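Local atomic coordinates of DUF4785 domain-containing protein (Legionella pneumophila subsp. pneumophila, PDB entry 4KH9), a protein that is of unknown function but binds calcium and folds into three domains, the central and C-terminal ones related to the E-set clan of beta-sandwiches. Residues Leu25-Trp29 with Gln330-Asp334; Ser264-Leu270 with Gln356-Tyr361; Ala292-Gln298 with Gln317-Glu323. The contacts are given in a common frame with arbitrary orientation. Residue numbers count along the deposited sequence, not the author numbering.

All three contacts lie in the C-terminal beta-sandwich, on the same side of the chain's centre. Contact 3 is the hairpin of strands 293-302 and 312-322, within a five-stranded antiparallel sheet. Contacts 1 and 2 join the two outermost strands of that sheet, 25-29 and 358-368, to strands 325-333 and 268-278 of the facing four-stranded sheet. Centres are about 20 Å apart for contacts 1 and 2, about 13 Å for 1 and 3, and about 11 Å for 2 and 3. Contact 3 touches both others and is nested inside their loops, whose segments alternate along the chain. Strand 25-29 joins beside strand 312-322, so a distant part of the chain completes the domain.

Contact 1 (Leu25-Trp29 with Gln330-Asp334); sequences LHDKW and QFTFD
A salt bridge and one hydrogen bond join the two segments. Lys28 NZ lies 2.7 Å from Asp334 OD1. The backbone N of Thr332 donates to His26 NE2 at 3.1 Å, with an N-H...acceptor angle of 163°. The CA-to-CB bonds of Lys28 and His26 point toward 330-334. Lys28 (m, t, m, t) bends at chi3, near -83°, which carries NZ to Asp334. His26 takes chi1 t with chi2 near -82°, so its NE2 meets the backbone. Both backbones have beta conformation, with phi/psi near -122/128 at His26 and -131/150 at Thr332. Asp334 leaves the strand with phi/psi of -77/-56, and its chi1 m rotamer brings the carboxylate to Lys28. The strand axes run roughly parallel, at 28°, and approach to 7.9 Å. His26 is level with Phe331 and Lys28 with Phe333, each pair 7.3 Å apart between CA atoms. This spacing is too wide for sheet pairing. The contact joins the edge strands of two facing sheets in a beta-sandwich. Strand 25-29 pairs with strand 312-322 in one sheet, and strand 325-333 pairs with 281-289 in the other. Packing is light, with 242 Å² buried in all. The edge of the His26 ring meets Phe331; His26 NE2 is 3.6 Å from Phe331 CA. Lys28 CD rests 3.3 Å from Thr332 O. The Phe331 ring, at chi1 p, leads away into the sandwich, where it meets Phe283. Phe333 points away as well. Asp27 and Trp29 face the other way; Asp27 is a calcium ligand, although no ion is bound to it here.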
loop_
_atom_site.group_PDB
_atom_site.type_symbol
_atom_site.label_atom_id
_atom_site.label_comp_id
_atom_site.label_asym_id
_atom_site.label_seq_id
_atom_site.Cartn_x
_atom_site.Cartn_y
_atom_site.Cartn_z
ATOM N N LEU A 25 -23.260 2.764 21.711
ATOM C CA LEU A 25 -22.765 4.099 22.032
ATOM C C LEU A 25 -23.044 5.112 20.958
ATOM O O LEU A 25 -22.882 4.844 19.766
ATOM C CB LEU A 25 -21.247 4.076 22.280
ATOM C CG LEU A 25 -20.775 3.244 23.453
ATOM C CD1 LEU A 25 -19.325 2.809 23.266
ATOM C CD2 LEU A 25 -21.029 3.955 24.787
ATOM N N HIS A 26 -23.399 6.304 21.397
ATOM C CA HIS A 26 -23.622 7.439 20.527
ATOM C C HIS A 26 -22.685 8.558 20.938
ATOM O O HIS A 26 -22.606 8.908 22.115
ATOM C CB HIS A 26 -25.077 7.894 20.552
ATOM C CG HIS A 26 -25.366 8.920 19.507
ATOM N ND1 HIS A 26 -25.079 10.261 19.713
ATOM C CD2 HIS A 26 -25.874 8.765 18.263
ATOM C CE1 HIS A 26 -25.445 10.871 18.604
ATOM N NE2 HIS A 26 -25.938 10.011 17.708
ATOM N N ASP A 27 -21.952 9.083 19.970
ATOM C CA ASP A 27 -21.026 10.188 20.143
ATOM C C ASP A 27 -21.321 11.258 19.148
ATOM O O ASP A 27 -21.911 10.998 18.101
ATOM C CB ASP A 27 -19.561 9.733 19.994
ATOM C CG ASP A 27 -19.088 8.812 21.082
ATOM O OD1 ASP A 27 -18.874 9.298 22.216
ATOM O OD2 ASP A 27 -18.862 7.626 20.788
ATOM N N LYS A 28 -20.913 12.465 19.497
ATOM C CA LYS A 28 -21.014 13.699 18.745
ATOM C C LYS A 28 -19.767 14.509 19.001
ATOM O O LYS A 28 -19.217 14.473 20.111
ATOM C CB LYS A 28 -22.267 14.509 19.150
ATOM C CG LYS A 28 -23.617 13.923 18.726
ATOM C CD LYS A 28 -24.840 14.789 19.120
ATOM C CE LYS A 28 -25.286 14.565 20.545
ATOM N NZ LYS A 28 -26.600 15.204 20.825
ATOM N N TRP A 29 -19.306 15.238 17.997
ATOM C CA TRP A 29 -18.162 16.116 18.176
ATOM C C TRP A 29 -18.248 17.264 17.211
ATOM O O TRP A 29 -18.808 17.135 16.119
ATOM C CB TRP A 29 -16.798 15.384 18.056
ATOM C CG TRP A 29 -16.553 14.630 16.785
ATOM C CD1 TRP A 29 -15.946 15.102 15.658
ATOM C CD2 TRP A 29 -16.779 13.228 16.565
ATOM N NE1 TRP A 29 -15.818 14.092 14.729
ATOM C CE2 TRP A 29 -16.314 12.927 15.266
ATOM C CE3 TRP A 29 -17.361 12.200 17.330
ATOM C CZ2 TRP A 29 -16.389 11.633 14.726
ATOM C CZ3 TRP A 29 -17.441 10.921 16.794
ATOM C CH2 TRP A 29 -16.984 10.654 15.495
ATOM N N GLN A 330 -29.999 4.653 14.604
ATOM C CA GLN A 330 -30.421 6.002 14.888
ATOM C C GLN A 330 -29.231 6.895 15.236
ATOM O O GLN A 330 -28.350 6.473 15.960
ATOM C CB GLN A 330 -31.402 5.935 16.074
ATOM C CG GLN A 330 -32.336 7.108 16.169
ATOM C CD GLN A 330 -33.127 7.060 17.445
ATOM O OE1 GLN A 330 -32.849 7.804 18.388
ATOM N NE2 GLN A 330 -34.086 6.140 17.533
ATOM N N PHE A 331 -29.202 8.125 14.723
ATOM C CA PHE A 331 -28.149 9.084 15.053
ATOM C C PHE A 331 -28.786 10.446 15.167
ATOM O O PHE A 331 -29.804 10.699 14.522
ATOM C CB PHE A 331 -26.960 9.063 14.070
ATOM C CG PHE A 331 -27.233 9.457 12.643
ATOM C CD1 PHE A 331 -27.662 8.513 11.713
ATOM C CD2 PHE A 331 -27.030 10.766 12.216
ATOM C CE1 PHE A 331 -27.897 8.876 10.384
ATOM C CE2 PHE A 331 -27.286 11.132 10.893
ATOM C CZ PHE A 331 -27.692 10.180 9.979
ATOM N N THR A 332 -28.217 11.299 16.031
ATOM C CA THR A 332 -28.757 12.607 16.378
ATOM C C THR A 332 -27.716 13.715 16.305
ATOM O O THR A 332 -26.547 13.482 16.593
ATOM C CB THR A 332 -29.294 12.544 17.845
ATOM O OG1 THR A 332 -30.096 11.387 18.037
ATOM C CG2 THR A 332 -30.088 13.782 18.257
ATOM N N PHE A 333 -28.173 14.931 16.001
ATOM C CA PHE A 333 -27.367 16.150 16.019
ATOM C C PHE A 333 -27.967 17.136 17.020
ATOM O O PHE A 333 -29.168 17.066 17.311
ATOM C CB PHE A 333 -27.244 16.792 14.626
ATOM C CG PHE A 333 -26.628 15.894 13.583
ATOM C CD1 PHE A 333 -25.257 15.658 13.562
ATOM C CD2 PHE A 333 -27.413 15.304 12.600
ATOM C CE1 PHE A 333 -24.688 14.857 12.571
ATOM C CE2 PHE A 333 -26.836 14.501 11.619
ATOM C CZ PHE A 333 -25.483 14.259 11.629
ATOM N N ASP A 334 -27.141 18.063 17.526
ATOM C CA ASP A 334 -27.593 19.050 18.499
ATOM C C ASP A 334 -28.398 20.193 17.860
ATOM O O ASP A 334 -29.531 20.415 18.303
ATOM C CB ASP A 334 -26.402 19.615 19.283
ATOM C CG ASP A 334 -25.868 18.626 20.299
ATOM O OD1 ASP A 334 -26.687 17.934 20.938
ATOM O OD2 ASP A 334 -24.641 18.587 20.497
#

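Contact 2 (Ser264-Leu270 with Gln356-Tyr361); sequences SIPSASL and QLKTVY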
loop_
_atom_site.group_PDB
_atom_site.type_symbol
_atom_site.label_atom_id
_atom_site.label_comp_id
_atom_site.label_asym_id
_atom_site.label_seq_id
_atom_site.Cartn_x
_atom_site.Cartn_y
_atom_site.Cartn_z
ATOM N N SER A 264 -11.723 -3.993 1.434
ATOM C CA SER A 264 -12.663 -4.483 2.452
ATOM C C SER A 264 -13.728 -5.424 1.859
ATOM O O SER A 264 -13.968 -5.444 0.656
ATOM C CB SER A 264 -13.346 -3.323 3.174
ATOM O OG SER A 264 -14.213 -2.595 2.320
ATOM N N ILE A 265 -14.367 -6.180 2.726
ATOM C CA ILE A 265 -15.488 -7.048 2.399
ATOM C C ILE A 265 -16.773 -6.246 2.718
ATOM O O ILE A 265 -16.849 -5.665 3.801
ATOM C CB ILE A 265 -15.380 -8.379 3.169
ATOM C CG1 ILE A 265 -14.159 -9.196 2.670
ATOM C CG2 ILE A 265 -16.660 -9.211 3.067
ATOM C CD1 ILE A 265 -13.415 -9.812 3.775
ATOM N N PRO A 266 -17.752 -6.150 1.801
ATOM C CA PRO A 266 -18.967 -5.354 2.101
ATOM C C PRO A 266 -19.873 -6.114 3.079
ATOM O O PRO A 266 -20.933 -6.615 2.705
ATOM C CB PRO A 266 -19.599 -5.174 0.716
ATOM C CG PRO A 266 -19.167 -6.375 -0.073
ATOM C CD PRO A 266 -17.797 -6.731 0.433
ATOM N N SER A 267 -19.420 -6.223 4.345
ATOM C CA SER A 267 -20.056 -6.984 5.444
ATOM C C SER A 267 -21.406 -6.411 5.867
ATOM O O SER A 267 -22.166 -7.093 6.553
ATOM C CB SER A 267 -19.130 -7.013 6.647
ATOM O OG SER A 267 -18.588 -5.727 6.916
ATOM N N ALA A 268 -21.690 -5.152 5.491
ATOM C CA ALA A 268 -22.951 -4.475 5.804
ATOM C C ALA A 268 -23.156 -3.298 4.868
ATOM O O ALA A 268 -22.178 -2.721 4.367
ATOM C CB ALA A 268 -22.973 -4.012 7.257
ATOM N N SER A 269 -24.425 -2.968 4.596
ATOM C CA SER A 269 -24.767 -1.869 3.710
ATOM C C SER A 269 -25.903 -1.027 4.255
ATOM O O SER A 269 -26.788 -1.548 4.918
ATOM C CB SER A 269 -25.162 -2.404 2.334
ATOM O OG SER A 269 -24.063 -3.042 1.706
ATOM N N LEU A 270 -25.861 0.275 3.974
ATOM C CA LEU A 270 -26.931 1.230 4.297
ATOM C C LEU A 270 -27.950 1.201 3.154
ATOM O O LEU A 270 -27.547 1.166 1.981
ATOM C CB LEU A 270 -26.387 2.648 4.517
ATOM C CG LEU A 270 -25.290 2.839 5.564
ATOM C CD1 LEU A 270 -24.792 4.265 5.544
ATOM C CD2 LEU A 270 -25.770 2.458 6.967
ATOM N N GLN A 356 -12.981 -5.339 10.763
ATOM C CA GLN A 356 -12.077 -5.135 9.634
ATOM C C GLN A 356 -11.243 -3.884 9.796
ATOM O O GLN A 356 -10.189 -3.783 9.173
ATOM C CB GLN A 356 -12.877 -5.023 8.328
ATOM C CG GLN A 356 -13.444 -6.346 7.833
ATOM C CD GLN A 356 -14.085 -6.154 6.495
ATOM O OE1 GLN A 356 -13.411 -6.046 5.473
ATOM N NE2 GLN A 356 -15.397 -6.027 6.478
ATOM N N LEU A 357 -11.739 -2.916 10.587
ATOM C CA LEU A 357 -11.173 -1.588 10.773
ATOM C C LEU A 357 -11.129 -0.919 9.394
ATOM O O LEU A 357 -10.138 -0.299 9.001
ATOM C CB LEU A 357 -9.800 -1.614 11.493
ATOM C CG LEU A 357 -9.834 -1.985 12.971
ATOM C CD1 LEU A 357 -8.447 -2.353 13.471
ATOM C CD2 LEU A 357 -10.395 -0.835 13.812
ATOM N N LYS A 358 -12.227 -1.108 8.648
ATOM C CA LYS A 358 -12.454 -0.542 7.324
ATOM C C LYS A 358 -13.864 0.040 7.212
ATOM O O LYS A 358 -14.810 -0.455 7.851
ATOM C CB LYS A 358 -12.272 -1.620 6.217
ATOM C CG LYS A 358 -10.910 -2.283 6.108
ATOM C CD LYS A 358 -9.855 -1.411 5.431
ATOM C CE LYS A 358 -8.465 -1.975 5.628
ATOM N NZ LYS A 358 -7.430 -1.004 5.208
ATOM N N THR A 359 -14.004 1.072 6.363
ATOM C CA THR A 359 -15.296 1.625 5.944
ATOM C C THR A 359 -15.835 0.585 4.969
ATOM O O THR A 359 -15.111 0.221 4.029
ATOM C CB THR A 359 -15.113 3.045 5.361
ATOM O OG1 THR A 359 -14.675 3.896 6.403
ATOM C CG2 THR A 359 -16.389 3.620 4.786
ATOM N N VAL A 360 -17.029 0.019 5.231
ATOM C CA VAL A 360 -17.553 -1.042 4.353
ATOM C C VAL A 360 -18.648 -0.501 3.410
ATOM O O VAL A 360 -18.924 -1.114 2.366
ATOM C CB VAL A 360 -18.020 -2.280 5.134
ATOM C CG1 VAL A 360 -16.817 -2.962 5.779
ATOM C CG2 VAL A 360 -19.094 -1.945 6.187
ATOM N N TYR A 361 -19.197 0.673 3.748
ATOM C CA TYR A 361 -20.214 1.372 2.974
ATOM C C TYR A 361 -20.050 2.850 3.168
ATOM O O TYR A 361 -19.886 3.311 4.294
ATOM C CB TYR A 361 -21.653 0.946 3.342
ATOM C CG TYR A 361 -22.712 1.523 2.418
ATOM C CD1 TYR A 361 -23.158 2.837 2.566
ATOM C CD2 TYR A 361 -23.225 0.778 1.364
ATOM C CE1 TYR A 361 -24.060 3.405 1.667
ATOM C CE2 TYR A 361 -24.162 1.326 0.476
ATOM C CZ TYR A 361 -24.577 2.642 0.635
ATOM O OH TYR A 361 -25.490 3.210 -0.222
#
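Tyr361 lays one ring face under Leu270. Leu270 CB is 4.1 Å from the ring centroid and 28° off the ring normal, a CH-pi contact. Leu270 CG also packs 3.7 Å from Tyr361 CD1. Ser269 CB approaches the same ring, 3.8 Å from Tyr361 CD2. Next along, Val360 points into the bend of 264-270. Its CG1 lies 3.3 Å from Ile265 O and 3.5 Å from Ser267 OG. Its CG2 is 3.7 Å from Ala268 O. The bend is an inverse gamma turn centred on Pro266, in which Ser267 N bonds to Ile265 O at 2.7 Å.

Gln356 reads the backbone of Ile265 with both ends of its amide. Ile265 N donates to Gln356 OE1 at 2.9 Å, and Gln356 NE2 donates to Ile265 O at 3.1 Å. Asp353 OD2 bonds to both Ser267 OG and Gln356 NE2. Ser264 OG makes a weak 3.4 Å bond to Thr359 O; its stronger partner is Gln174.

A G1 bulge at Leu357 and Lys358, facing Asp353, opens strand 358-368. A classic bulge at Val360 and Tyr361, facing Leu351, follows. The contact lies where strand 251-264 of the large mixed sheet passes into strand 268-278 of the C-terminal sandwich. Ala268 and Leu270 pack inward on strands 281-289, 293-302 and 345-353, while Tyr361 OH bonds to Pro5 O of the N-terminal segment.

Contact 3 (Ala292-Gln298 with Gln317-Glu323); sequences ASRYALQ and QRAQWLE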
loop_
_atom_site.group_PDB
_atom_site.type_symbol
_atom_site.label_atom_id
_atom_site.label_comp_id
_atom_site.label_asym_id
_atom_site.label_seq_id
_atom_site.Cartn_x
_atom_site.Cartn_y
_atom_site.Cartn_z
ATOM N N ALA A 292 -21.867 -10.924 11.860
ATOM C CA ALA A 292 -21.974 -10.433 13.231
ATOM C C ALA A 292 -20.683 -9.692 13.606
ATOM O O ALA A 292 -19.588 -10.260 13.527
ATOM C CB ALA A 292 -22.238 -11.600 14.190
ATOM N N SER A 293 -20.801 -8.398 13.912
ATOM C CA SER A 293 -19.628 -7.579 14.229
ATOM C C SER A 293 -20.050 -6.291 14.862
ATOM O O SER A 293 -21.239 -6.025 15.007
ATOM C CB SER A 293 -18.814 -7.297 12.954
ATOM O OG SER A 293 -17.547 -6.720 13.230
ATOM N N ARG A 294 -19.068 -5.468 15.216
ATOM C CA ARG A 294 -19.324 -4.125 15.724
ATOM C C ARG A 294 -19.212 -3.152 14.562
ATOM O O ARG A 294 -18.208 -3.121 13.846
ATOM C CB ARG A 294 -18.375 -3.762 16.875
ATOM C CG ARG A 294 -18.707 -2.411 17.488
ATOM C CD ARG A 294 -17.815 -2.120 18.674
ATOM N NE ARG A 294 -18.209 -0.870 19.317
ATOM C CZ ARG A 294 -19.283 -0.704 20.084
ATOM N NH1 ARG A 294 -20.124 -1.710 20.292
ATOM N NH2 ARG A 294 -19.547 0.479 20.611
ATOM N N TYR A 295 -20.251 -2.352 14.377
ATOM C CA TYR A 295 -20.310 -1.387 13.286
ATOM C C TYR A 295 -20.551 0.015 13.805
ATOM O O TYR A 295 -21.245 0.203 14.825
ATOM C CB TYR A 295 -21.439 -1.756 12.311
ATOM C CG TYR A 295 -21.247 -3.084 11.620
ATOM C CD1 TYR A 295 -20.559 -3.171 10.414
ATOM C CD2 TYR A 295 -21.793 -4.249 12.143
ATOM C CE1 TYR A 295 -20.375 -4.398 9.770
ATOM C CE2 TYR A 295 -21.639 -5.478 11.494
ATOM C CZ TYR A 295 -20.944 -5.544 10.296
ATOM O OH TYR A 295 -20.738 -6.754 9.672
ATOM N N ALA A 296 -20.016 1.010 13.087
ATOM C CA ALA A 296 -20.255 2.398 13.450
ATOM C C ALA A 296 -20.810 3.134 12.283
ATOM O O ALA A 296 -20.257 3.086 11.187
ATOM C CB ALA A 296 -18.985 3.073 13.941
ATOM N N LEU A 297 -21.925 3.794 12.503
ATOM C CA LEU A 297 -22.538 4.654 11.511
ATOM C C LEU A 297 -22.134 6.073 11.815
ATOM O O LEU A 297 -22.473 6.579 12.883
ATOM C CB LEU A 297 -24.051 4.483 11.528
ATOM C CG LEU A 297 -24.854 5.441 10.655
ATOM C CD1 LEU A 297 -24.490 5.289 9.164
ATOM C CD2 LEU A 297 -26.317 5.244 10.884
ATOM N N GLN A 298 -21.410 6.718 10.891
ATOM C CA GLN A 298 -20.937 8.088 11.066
ATOM C C GLN A 298 -21.569 9.005 10.042
ATOM O O GLN A 298 -21.652 8.633 8.876
ATOM C CB GLN A 298 -19.418 8.131 10.930
ATOM C CG GLN A 298 -18.787 9.291 11.662
ATOM C CD GLN A 298 -17.308 9.363 11.393
ATOM O OE1 GLN A 298 -16.840 10.219 10.630
ATOM N NE2 GLN A 298 -16.548 8.482 12.032
ATOM N N GLN A 317 -21.914 9.831 15.618
ATOM C CA GLN A 317 -21.514 8.460 15.411
ATOM C C GLN A 317 -22.293 7.505 16.320
ATOM O O GLN A 317 -22.257 7.647 17.538
ATOM C CB GLN A 317 -20.001 8.306 15.641
ATOM C CG GLN A 317 -19.516 6.903 15.352
ATOM C CD GLN A 317 -18.024 6.804 15.420
ATOM O OE1 GLN A 317 -17.343 6.981 14.413
ATOM N NE2 GLN A 317 -17.489 6.544 16.600
ATOM N N ARG A 318 -22.938 6.505 15.708
ATOM C CA ARG A 318 -23.657 5.434 16.396
ATOM C C ARG A 318 -22.892 4.134 16.211
ATOM O O ARG A 318 -22.779 3.655 15.087
ATOM C CB ARG A 318 -25.106 5.308 15.854
ATOM C CG ARG A 318 -25.905 4.077 16.370
ATOM C CD ARG A 318 -26.317 4.142 17.844
ATOM N NE ARG A 318 -27.212 5.273 18.102
ATOM C CZ ARG A 318 -27.737 5.582 19.280
ATOM N NH1 ARG A 318 -27.492 4.826 20.340
ATOM N NH2 ARG A 318 -28.507 6.649 19.407
ATOM N N ALA A 319 -22.360 3.577 17.292
ATOM C CA ALA A 319 -21.609 2.311 17.268
ATOM C C ALA A 319 -22.333 1.263 18.107
ATOM O O ALA A 319 -22.707 1.529 19.246
ATOM C CB ALA A 319 -20.186 2.527 17.777
ATOM N N GLN A 320 -22.608 0.099 17.517
ATOM C CA GLN A 320 -23.286 -0.994 18.207
ATOM C C GLN A 320 -22.905 -2.341 17.607
ATOM O O GLN A 320 -22.300 -2.395 16.536
ATOM C CB GLN A 320 -24.821 -0.819 18.211
ATOM C CG GLN A 320 -25.503 -0.590 16.877
ATOM C CD GLN A 320 -26.929 -0.170 17.125
ATOM O OE1 GLN A 320 -27.254 1.028 17.163
ATOM N NE2 GLN A 320 -27.807 -1.137 17.347
ATOM N N TRP A 321 -23.224 -3.426 18.338
ATOM C CA TRP A 321 -23.019 -4.796 17.890
ATOM C C TRP A 321 -24.203 -5.187 17.032
ATOM O O TRP A 321 -25.344 -4.997 17.481
ATOM C CB TRP A 321 -22.863 -5.756 19.069
ATOM C CG TRP A 321 -22.745 -7.186 18.634
ATOM C CD1 TRP A 321 -23.753 -8.104 18.503
ATOM C CD2 TRP A 321 -21.535 -7.855 18.240
ATOM N NE1 TRP A 321 -23.247 -9.298 18.038
ATOM C CE2 TRP A 321 -21.888 -9.174 17.871
ATOM C CE3 TRP A 321 -20.177 -7.482 18.230
ATOM C CZ2 TRP A 321 -20.944 -10.099 17.429
ATOM C CZ3 TRP A 321 -19.239 -8.400 17.800
ATOM C CH2 TRP A 321 -19.620 -9.703 17.422
ATOM N N LEU A 322 -23.956 -5.723 15.806
ATOM C CA LEU A 322 -25.068 -6.108 14.934
ATOM C C LEU A 322 -24.911 -7.549 14.452
ATOM O O LEU A 322 -23.876 -7.916 13.904
ATOM C CB LEU A 322 -25.201 -5.155 13.712
ATOM C CG LEU A 322 -25.434 -3.656 13.978
ATOM C CD1 LEU A 322 -25.197 -2.833 12.727
ATOM C CD2 LEU A 322 -26.821 -3.377 14.552
ATOM N N GLU A 323 -25.952 -8.360 14.645
ATOM C CA GLU A 323 -25.982 -9.742 14.161
ATOM C C GLU A 323 -26.401 -9.734 12.690
ATOM O O GLU A 323 -26.994 -8.727 12.261
ATOM C CB GLU A 323 -26.968 -10.586 15.012
ATOM C CG GLU A 323 -26.501 -10.911 16.420
ATOM C CD GLU A 323 -25.382 -11.929 16.528
ATOM O OE1 GLU A 323 -25.287 -12.817 15.650
ATOM O OE2 GLU A 323 -24.633 -11.868 17.527
#
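This is an antiparallel beta-hairpin inside the five-stranded sheet of the C-terminal sandwich. Six backbone hydrogen bonds link Ser293 with Leu322, Tyr295 with Gln320, and Leu297 with Arg318. The strand axes run at 165°, 4.4 Å apart at closest.

On one face, Ala296 and Ala319 leave a low spot, their CB atoms 4.1 Å apart. Arg294 and Trp321 rise on one side of it, Gln298 and Gln317 on the other. The Arg294 guanidinium lies flat over the backbone at Ala319 and Gln320, and its NH1 bonds to Glu23 O. The Trp321 ring lies over the Ser293 carbonyl carbon and packs against Ala292, with Ala292 CB 3.8 Å from Trp321 CZ2. Trp321 NE1 bonds to Glu323 OE2 at 3.0 Å.

On the other face, Leu322 fills the space beside the Tyr295 ring: Leu322 CD1 lies 3.7 Å from Tyr295 CD2. Leu297 reaches Leu329 and Phe331 of the facing sheet. At the far end of the first face, Gln298 OE1 bonds to Tyr348 OH, and Gln298 NE2 donates to Gln317 OE1 at 2.9 Å.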